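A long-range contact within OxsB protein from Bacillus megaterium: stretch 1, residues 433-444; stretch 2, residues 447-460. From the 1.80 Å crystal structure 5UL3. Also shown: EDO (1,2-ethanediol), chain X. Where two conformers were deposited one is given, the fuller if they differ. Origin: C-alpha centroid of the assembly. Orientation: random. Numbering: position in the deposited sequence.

Stretch 1 (433-444) IGVESGSNQQLK
Stretch 2 447-460: GKGTTSEQNIIALR

The contact is a close intrachain one in which a strand, loop and helix pack against the loop and helix that follow; hydrogen bonds to backbone atoms join the stretches, and Leu443 contributes the largest covered area. Stretch 1 runs as strand 433-436, a loop, and helix 440-444; stretch 2 leaves that helix at Gly447, crosses a loop and enters helix 452-460. The N-to-C directions of the axes differ by 88°, and the axes come no closer than 11.0 Å. Because the chain doubles back, the register is inverted: CA atoms pair Lys444 with Gly447 (4.9 Å), Leu443 with Lys448 (5.5 Å), Asn440 with Thr451 (5.5 Å), Gly438 with Ser452 (4.9 Å) and Val435 with Asn455 (6.4 Å).

The turn is a Schellman motif. Gly447, at phi/psi 62/27, adopts a positive phi that favours glycine; its N donates to Lys444 O (3.0 Å), and Lys448 N donates to Leu443 O (3.0 Å, 170°). Gly449 also has positive phi (77/3). Lys448, with CB toward stretch 1 and chi angles m, m, m, t, reaches toward the strand, so that NZ donates to Gly434 O (3.0 Å). Water 2 accepts a weak bond from Lys448 NZ and donates to Glu436 OE1 (2.7 Å), linking the two charged groups; Glu436 also binds ethanediol through both carboxylate oxygens.

At the start of the second helix, Asn440 (chi1 m) brings OD1 to Ser452 N (2.7 Å, 164°), occupying a first-turn amide that lacks a helical partner. Ser452 (chi1 t), CB toward stretch 1, donates from OG to Gly438 O (2.9 Å). Both helices have their own N-caps: Ser439 OG accepts from Gln442 N (3.2 Å), and Thr451 OG1 (chi1 p) accepts from Gln454 N (3.1 Å).

Leu443 (m, t) loses 93 Å² to stretch 2, the largest share in a total of 646 Å². Its CD1 lies 3.5 Å from Thr450 O and 3.7 Å from Asn455 ND2, while CD2 reaches Lys448 CG (3.8 Å) and Thr450 OG1 (3.5 Å), so both methyls of the branched end pack against stretch 2. Val435 (chi1 t) has its CB directed away, yet CG2 touches Leu459 CD2 (4.2 Å), and CG1 packs against Asn455 ND2 (3.8 Å).

Waters bridge the two stretches. At a buried site, water 1 donates to Val435 O (2.9 Å) and Asn455 OD1 (2.9 Å) and accepts from Thr450 OG1 (2.7 Å); water 3 donates to Asn440 O (2.9 Å) and Thr450 O (2.8 Å).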

ATOM      1  N   ILE A 433      11.610  -2.816   5.749  1.00 25.11           N
ATOM      2  CA  ILE A 433      11.668  -3.041   7.200  1.00 22.73           C
ATOM      3  C   ILE A 433      11.486  -1.690   7.875  1.00 22.26           C
ATOM      4  O   ILE A 433      12.254  -0.754   7.617  1.00 22.21           O
ATOM      5  CB  ILE A 433      12.986  -3.684   7.650  1.00 25.37           C
ATOM      6  CG1 ILE A 433      13.291  -4.956   6.865  1.00 28.49           C
ATOM      7  CG2 ILE A 433      12.946  -3.950   9.198  1.00 24.83           C
ATOM      8  CD1 ILE A 433      12.470  -6.139   7.254  1.00 28.98           C
ATOM      9  N   GLY A 434      10.461  -1.579   8.716  1.00 24.07           N
ATOM     10  CA  GLY A 434      10.196  -0.339   9.426  1.00 25.73           C
ATOM     11  C   GLY A 434      11.144  -0.085  10.585  1.00 29.30           C
ATOM     12  O   GLY A 434      10.726  -0.072  11.747  1.00 27.20           O
ATOM     13  N   VAL A 435      12.428   0.113  10.273  1.00 25.72           N
ATOM     14  CA  VAL A 435      13.435   0.432  11.296  1.00 24.61           C
ATOM     15  C   VAL A 435      13.070   1.724  12.026  1.00 27.77           C
ATOM     16  O   VAL A 435      12.984   1.760  13.264  1.00 25.88           O
ATOM     17  CB  VAL A 435      14.830   0.527  10.643  1.00 27.32           C
ATOM     18  CG1 VAL A 435      15.840   1.145  11.577  1.00 26.39           C
ATOM     19  CG2 VAL A 435      15.304  -0.856  10.181  1.00 24.56           C
ATOM     20  N   GLU A 436      12.910   2.809  11.266  1.00 24.79           N
ATOM     21  CA  GLU A 436      12.452   4.143  11.664  1.00 25.33           C
ATOM     22  C   GLU A 436      13.481   4.942  12.471  1.00 25.52           C
ATOM     23  O   GLU A 436      13.510   6.173  12.382  1.00 25.57           O
ATOM     24  CB  GLU A 436      11.116   4.068  12.442  1.00 30.69           C
ATOM     25  CG  GLU A 436       9.925   3.401  11.692  1.00 33.47           C
ATOM     26  CD  GLU A 436       9.829   3.711  10.200  1.00 30.43           C
ATOM     27  OE1 GLU A 436       9.321   2.850   9.443  1.00 40.28           O
ATOM     28  OE2 GLU A 436      10.233   4.799   9.755  1.00 30.57           O
ATOM     29  N   SER A 437      14.340   4.278  13.241  1.00 25.27           N
ATOM     30  CA  SER A 437      15.298   5.043  14.036  1.00 24.52           C
ATOM     31  C   SER A 437      16.509   4.185  14.366  1.00 23.94           C
ATOM     32  O   SER A 437      16.422   2.959  14.422  1.00 25.33           O
ATOM     33  CB  SER A 437      14.656   5.558  15.336  1.00 26.33           C
ATOM     34  OG  SER A 437      15.626   6.234  16.136  1.00 26.56           O
ATOM     35  N   GLY A 438      17.640   4.847  14.603  1.00 26.66           N
ATOM     36  CA  GLY A 438      18.800   4.188  15.165  1.00 30.02           C
ATOM     37  C   GLY A 438      19.164   4.660  16.554  1.00 29.96           C
ATOM     38  O   GLY A 438      20.263   4.345  17.029  1.00 33.34           O
ATOM     39  N   SER A 439      18.294   5.413  17.221  1.00 28.08           N
ATOM     40  CA  SER A 439      18.548   5.960  18.549  1.00 27.85           C
ATOM     41  C   SER A 439      17.596   5.301  19.535  1.00 30.54           C
ATOM     42  O   SER A 439      16.380   5.315  19.327  1.00 26.45           O
ATOM     43  CB  SER A 439      18.352   7.477  18.545  1.00 32.48           C
ATOM     44  OG  SER A 439      17.964   7.945  19.830  1.00 32.03           O
ATOM     45  N   ASN A 440      18.135   4.721  20.610  1.00 28.05           N
ATOM     46  CA  ASN A 440      17.257   3.952  21.494  1.00 26.88           C
ATOM     47  C   ASN A 440      16.182   4.835  22.129  1.00 26.18           C
ATOM     48  O   ASN A 440      15.024   4.414  22.258  1.00 27.33           O
ATOM     49  CB  ASN A 440      18.084   3.216  22.545  1.00 32.66           C
ATOM     50  CG  ASN A 440      18.810   2.024  21.952  1.00 39.32           C
ATOM     51  OD1 ASN A 440      18.322   1.412  21.002  1.00 36.59           O
ATOM     52  ND2 ASN A 440      19.981   1.699  22.493  1.00 38.01           N
ATOM     53  N   GLN A 441      16.535   6.064  22.514  1.00 27.17           N
ATOM     54  CA  GLN A 441      15.533   6.996  23.031  1.00 29.54           C
ATOM     55  C   GLN A 441      14.461   7.288  21.986  1.00 29.32           C
ATOM     56  O   GLN A 441      13.263   7.264  22.285  1.00 26.57           O
ATOM     57  CB  GLN A 441      16.196   8.305  23.464  1.00 37.14           C
ATOM     58  CG  GLN A 441      17.048   8.197  24.704  1.00 43.42           C
ATOM     59  CD  GLN A 441      17.748   9.507  25.031  1.00 49.88           C
ATOM     60  OE1 GLN A 441      17.610  10.502  24.314  1.00 41.10           O
ATOM     61  NE2 GLN A 441      18.509   9.510  26.122  1.00 62.56           N
ATOM     62  N   GLN A 442      14.877   7.575  20.750  1.00 27.89           N
ATOM     63  CA  GLN A 442      13.901   7.897  19.709  1.00 25.13           C
ATOM     64  C   GLN A 442      13.039   6.693  19.370  1.00 25.54           C
ATOM     65  O   GLN A 442      11.824   6.832  19.183  1.00 26.33           O
ATOM     66  CB  GLN A 442      14.610   8.427  18.458  1.00 27.10           C
ATOM     67  CG  GLN A 442      13.671   9.010  17.393  1.00 24.89           C
ATOM     68  CD  GLN A 442      14.442   9.479  16.172  1.00 24.20           C
ATOM     69  OE1 GLN A 442      15.333   8.781  15.705  1.00 26.88           O
ATOM     70  NE2 GLN A 442      14.137  10.673  15.685  1.00 23.36           N
ATOM     71  N   LEU A 443      13.635   5.496  19.328  1.00 25.19           N
ATOM     72  CA  LEU A 443      12.839   4.289  19.119  1.00 22.63           C
ATOM     73  C   LEU A 443      11.744   4.161  20.172  1.00 34.38           C
ATOM     74  O   LEU A 443      10.624   3.728  19.876  1.00 26.85           O
ATOM     75  CB  LEU A 443      13.739   3.054  19.132  1.00 23.42           C
ATOM     76  CG  LEU A 443      14.532   2.862  17.831  1.00 27.54           C
ATOM     77  CD1 LEU A 443      15.643   1.850  18.047  1.00 29.02           C
ATOM     78  CD2 LEU A 443      13.595   2.401  16.694  1.00 24.53           C
ATOM     79  N   LYS A 444      12.048   4.539  21.415  1.00 25.82           N
ATOM     80  CA  LYS A 444      11.030   4.464  22.451  1.00 27.93           C
ATOM     81  C   LYS A 444       9.951   5.531  22.251  1.00 21.91           C
ATOM     82  O   LYS A 444       8.761   5.255  22.466  1.00 28.67           O
ATOM     83  CB  LYS A 444      11.697   4.582  23.831  1.00 28.42           C
ATOM     84  CG  LYS A 444      10.775   4.254  24.982  1.00 44.91           C
ATOM     85  CD  LYS A 444      11.545   4.319  26.295  1.00 53.50           C
ATOM     86  CE  LYS A 444      10.690   4.873  27.422  1.00 58.38           C
ATOM     87  NZ  LYS A 444      11.544   5.331  28.557  1.00 53.18           N
ATOM     88  N   GLY A 447       7.595   4.283  19.935  1.00 27.97           N
ATOM     89  CA  GLY A 447       6.875   3.093  20.346  1.00 30.76           C
ATOM     90  C   GLY A 447       7.242   1.843  19.576  1.00 25.93           C
ATOM     91  O   GLY A 447       6.424   0.918  19.495  1.00 29.45           O
ATOM     92  N   LYS A 448       8.467   1.777  19.040  1.00 29.86           N
ATOM     93  CA  LYS A 448       8.861   0.672  18.168  0.50 33.43           C
ATOM     94  C   LYS A 448       9.187  -0.601  18.934  1.00 32.65           C
ATOM     95  O   LYS A 448       9.094  -1.695  18.361  1.00 34.29           O
ATOM     96  CB  LYS A 448      10.074   1.067  17.308  0.50 30.01           C
ATOM     97  CG  LYS A 448       9.836   2.177  16.288  0.50 30.77           C
ATOM     98  CD  LYS A 448       8.769   1.801  15.254  0.50 31.62           C
ATOM     99  CE  LYS A 448       9.099   0.511  14.524  0.50 33.20           C
ATOM    100  NZ  LYS A 448       8.203   0.328  13.340  0.50 29.78           N
ATOM    101  N   GLY A 449       9.565  -0.496  20.209  1.00 31.24           N
ATOM    102  CA  GLY A 449       9.860  -1.674  21.002  1.00 33.27           C
ATOM    103  C   GLY A 449      11.202  -2.318  20.720  1.00 39.44           C
ATOM    104  O   GLY A 449      11.522  -3.346  21.332  1.00 39.22           O
ATOM    105  N   THR A 450      12.005  -1.741  19.839  1.00 28.08           N
ATOM    106  CA  THR A 450      13.263  -2.305  19.382  1.00 27.79           C
ATOM    107  C   THR A 450      14.445  -1.501  19.906  1.00 29.89           C
ATOM    108  O   THR A 450      14.310  -0.374  20.409  1.00 32.52           O
ATOM    109  CB  THR A 450      13.293  -2.334  17.843  1.00 28.71           C
ATOM    110  OG1 THR A 450      13.006  -1.018  17.361  1.00 27.57           O
ATOM    111  CG2 THR A 450      12.269  -3.307  17.292  1.00 29.15           C
ATOM    112  N   THR A 451      15.635  -2.078  19.759  1.00 27.88           N
ATOM    113  CA  THR A 451      16.869  -1.347  20.017  1.00 28.64           C
ATOM    114  C   THR A 451      17.630  -1.131  18.716  1.00 29.19           C
ATOM    115  O   THR A 451      17.392  -1.801  17.707  1.00 29.50           O
ATOM    116  CB  THR A 451      17.788  -2.083  21.005  1.00 30.76           C
ATOM    117  OG1 THR A 451      18.254  -3.295  20.407  1.00 32.02           O
ATOM    118  CG2 THR A 451      17.052  -2.413  22.297  1.00 32.35           C
ATOM    119  N   SER A 452      18.567  -0.185  18.777  1.00 27.41           N
ATOM    120  CA  SER A 452      19.465   0.073  17.657  1.00 32.21           C
ATOM    121  C   SER A 452      20.196  -1.197  17.228  1.00 32.44           C
ATOM    122  O   SER A 452      20.191  -1.563  16.046  1.00 30.58           O
ATOM    123  CB  SER A 452      20.464   1.164  18.052  1.00 32.83           C
ATOM    124  OG  SER A 452      21.203   1.575  16.925  1.00 39.24           O
ATOM    125  N   GLU A 453      20.827  -1.898  18.178  1.00 30.31           N
ATOM    126  CA  GLU A 453      21.580  -3.091  17.796  1.00 33.15           C
ATOM    127  C   GLU A 453      20.665  -4.173  17.223  1.00 35.36           C
ATOM    128  O   GLU A 453      21.059  -4.902  16.302  1.00 25.79           O
ATOM    129  CB  GLU A 453      22.377  -3.631  18.984  1.00 37.23           C
ATOM    130  CG  GLU A 453      23.480  -4.607  18.575  1.00 50.25           C
ATOM    131  CD  GLU A 453      24.652  -3.921  17.864  1.00 57.46           C
ATOM    132  OE1 GLU A 453      24.852  -2.705  18.073  1.00 53.32           O
ATOM    133  OE2 GLU A 453      25.375  -4.601  17.096  1.00 56.13           O
ATOM    134  N   GLN A 454      19.447  -4.302  17.758  1.00 28.59           N
ATOM    135  CA  GLN A 454      18.507  -5.281  17.219  1.00 27.38           C
ATOM    136  C   GLN A 454      18.176  -4.976  15.765  1.00 24.49           C
ATOM    137  O   GLN A 454      18.036  -5.891  14.946  1.00 27.97           O
ATOM    138  CB  GLN A 454      17.234  -5.294  18.052  1.00 25.99           C
ATOM    139  CG  GLN A 454      16.086  -6.145  17.534  1.00 25.35           C
ATOM    140  CD  GLN A 454      14.876  -6.010  18.461  1.00 28.03           C
ATOM    141  OE1 GLN A 454      14.845  -5.104  19.285  1.00 30.13           O
ATOM    142  NE2 GLN A 454      13.890  -6.885  18.320  1.00 26.20           N
ATOM    143  N   ASN A 455      18.039  -3.692  15.432  1.00 24.17           N
ATOM    144  CA  ASN A 455      17.773  -3.323  14.043  1.00 25.87           C
ATOM    145  C   ASN A 455      18.936  -3.720  13.139  1.00 29.29           C
ATOM    146  O   ASN A 455      18.722  -4.243  12.038  1.00 26.27           O
ATOM    147  CB  ASN A 455      17.508  -1.823  13.954  1.00 27.45           C
ATOM    148  CG  ASN A 455      16.122  -1.449  14.434  1.00 32.27           C
ATOM    149  OD1 ASN A 455      15.164  -2.168  14.196  1.00 37.79           O
ATOM    150  ND2 ASN A 455      16.008  -0.312  15.091  1.00 33.61           N
ATOM    151  N   ILE A 456      20.173  -3.459  13.580  1.00 30.93           N
ATOM    152  CA  ILE A 456      21.351  -3.866  12.811  1.00 28.92           C
ATOM    153  C   ILE A 456      21.302  -5.362  12.517  1.00 26.44           C
ATOM    154  O   ILE A 456      21.493  -5.801  11.376  1.00 26.20           O
ATOM    155  CB  ILE A 456      22.639  -3.494  13.566  1.00 31.02           C
ATOM    156  CG1 ILE A 456      22.838  -1.976  13.610  1.00 32.42           C
ATOM    157  CG2 ILE A 456      23.841  -4.217  12.953  1.00 33.32           C
ATOM    158  CD1 ILE A 456      23.137  -1.351  12.223  1.00 30.06           C
ATOM    159  N   ILE A 457      21.029  -6.170  13.544  1.00 24.54           N
ATOM    160  CA  ILE A 457      21.054  -7.615  13.354  1.00 23.30           C
ATOM    161  C   ILE A 457      19.937  -8.068  12.417  1.00 27.15           C
ATOM    162  O   ILE A 457      20.134  -8.974  11.604  1.00 23.97           O
ATOM    163  CB  ILE A 457      20.993  -8.331  14.714  1.00 25.75           C
ATOM    164  CG1 ILE A 457      22.297  -8.085  15.480  1.00 30.60           C
ATOM    165  CG2 ILE A 457      20.762  -9.832  14.522  1.00 24.27           C
ATOM    166  CD1 ILE A 457      22.182  -8.351  16.974  1.00 37.31           C
ATOM    167  N   ALA A 458      18.748  -7.460  12.514  1.00 25.22           N
ATOM    168  CA  ALA A 458      17.680  -7.822  11.590  1.00 25.06           C
ATOM    169  C   ALA A 458      18.126  -7.591  10.150  1.00 25.71           C
ATOM    170  O   ALA A 458      17.888  -8.431   9.278  1.00 25.50           O
ATOM    171  CB  ALA A 458      16.405  -7.024  11.885  1.00 21.88           C
ATOM    172  N   LEU A 459      18.787  -6.464   9.892  1.00 25.88           N
ATOM    173  CA  LEU A 459      19.225  -6.156   8.525  1.00 25.89           C
ATOM    174  C   LEU A 459      20.299  -7.129   8.065  1.00 28.32           C
ATOM    175  O   LEU A 459      20.332  -7.531   6.895  1.00 25.75           O
ATOM    176  CB  LEU A 459      19.747  -4.722   8.439  1.00 24.23           C
ATOM    177  CG  LEU A 459      18.767  -3.606   8.795  1.00 27.28           C
ATOM    178  CD1 LEU A 459      19.447  -2.225   8.643  1.00 27.77           C
ATOM    179  CD2 LEU A 459      17.498  -3.709   7.965  1.00 28.08           C
ATOM    180  N   ARG A 460      21.178  -7.517   8.982  1.00 24.71           N
ATOM    181  CA  ARG A 460      22.212  -8.505   8.691  1.00 28.03           C
ATOM    182  C   ARG A 460      21.603  -9.840   8.266  1.00 26.47           C
ATOM    183  O   ARG A 460      22.020 -10.446   7.268  1.00 26.93           O
ATOM    184  CB  ARG A 460      23.082  -8.658   9.947  1.00 32.45           C
ATOM    185  CG  ARG A 460      24.406  -9.362   9.786  1.00 39.66           C
ATOM    186  CD  ARG A 460      25.169  -9.411  11.123  1.00 37.08           C
ATOM    187  NE  ARG A 460      25.691  -8.115  11.543  1.00 37.31           N
ATOM    188  CZ  ARG A 460      26.026  -7.812  12.792  1.00 34.48           C
ATOM    189  NH1 ARG A 460      25.886  -8.712  13.767  1.00 40.75           N
ATOM    190  NH2 ARG A 460      26.493  -6.609  13.077  1.00 39.12           N
TER
HETATM  191  C1  EDO X 823       7.933   5.901   7.313  1.00 56.72           C
HETATM  192  O1  EDO X 823       9.329   5.782   7.647  1.00 38.59           O
HETATM  193  C2  EDO X 823       7.074   4.945   8.143  1.00 53.24           C
HETATM  194  O2  EDO X 823       7.403   3.572   7.858  1.00 41.89           O
HETATM  195  O   HOH W   1      12.695  -0.810  14.670  1.00 27.82           O
HETATM  196  O   HOH W   2       7.522   1.218  10.622  1.00 38.02           O
HETATM  197  O   HOH W   3      14.749   1.486  22.436  1.00 34.92           O
HETATM  198  O   HOH W   4      21.132  -0.998  21.032  1.00 37.51           O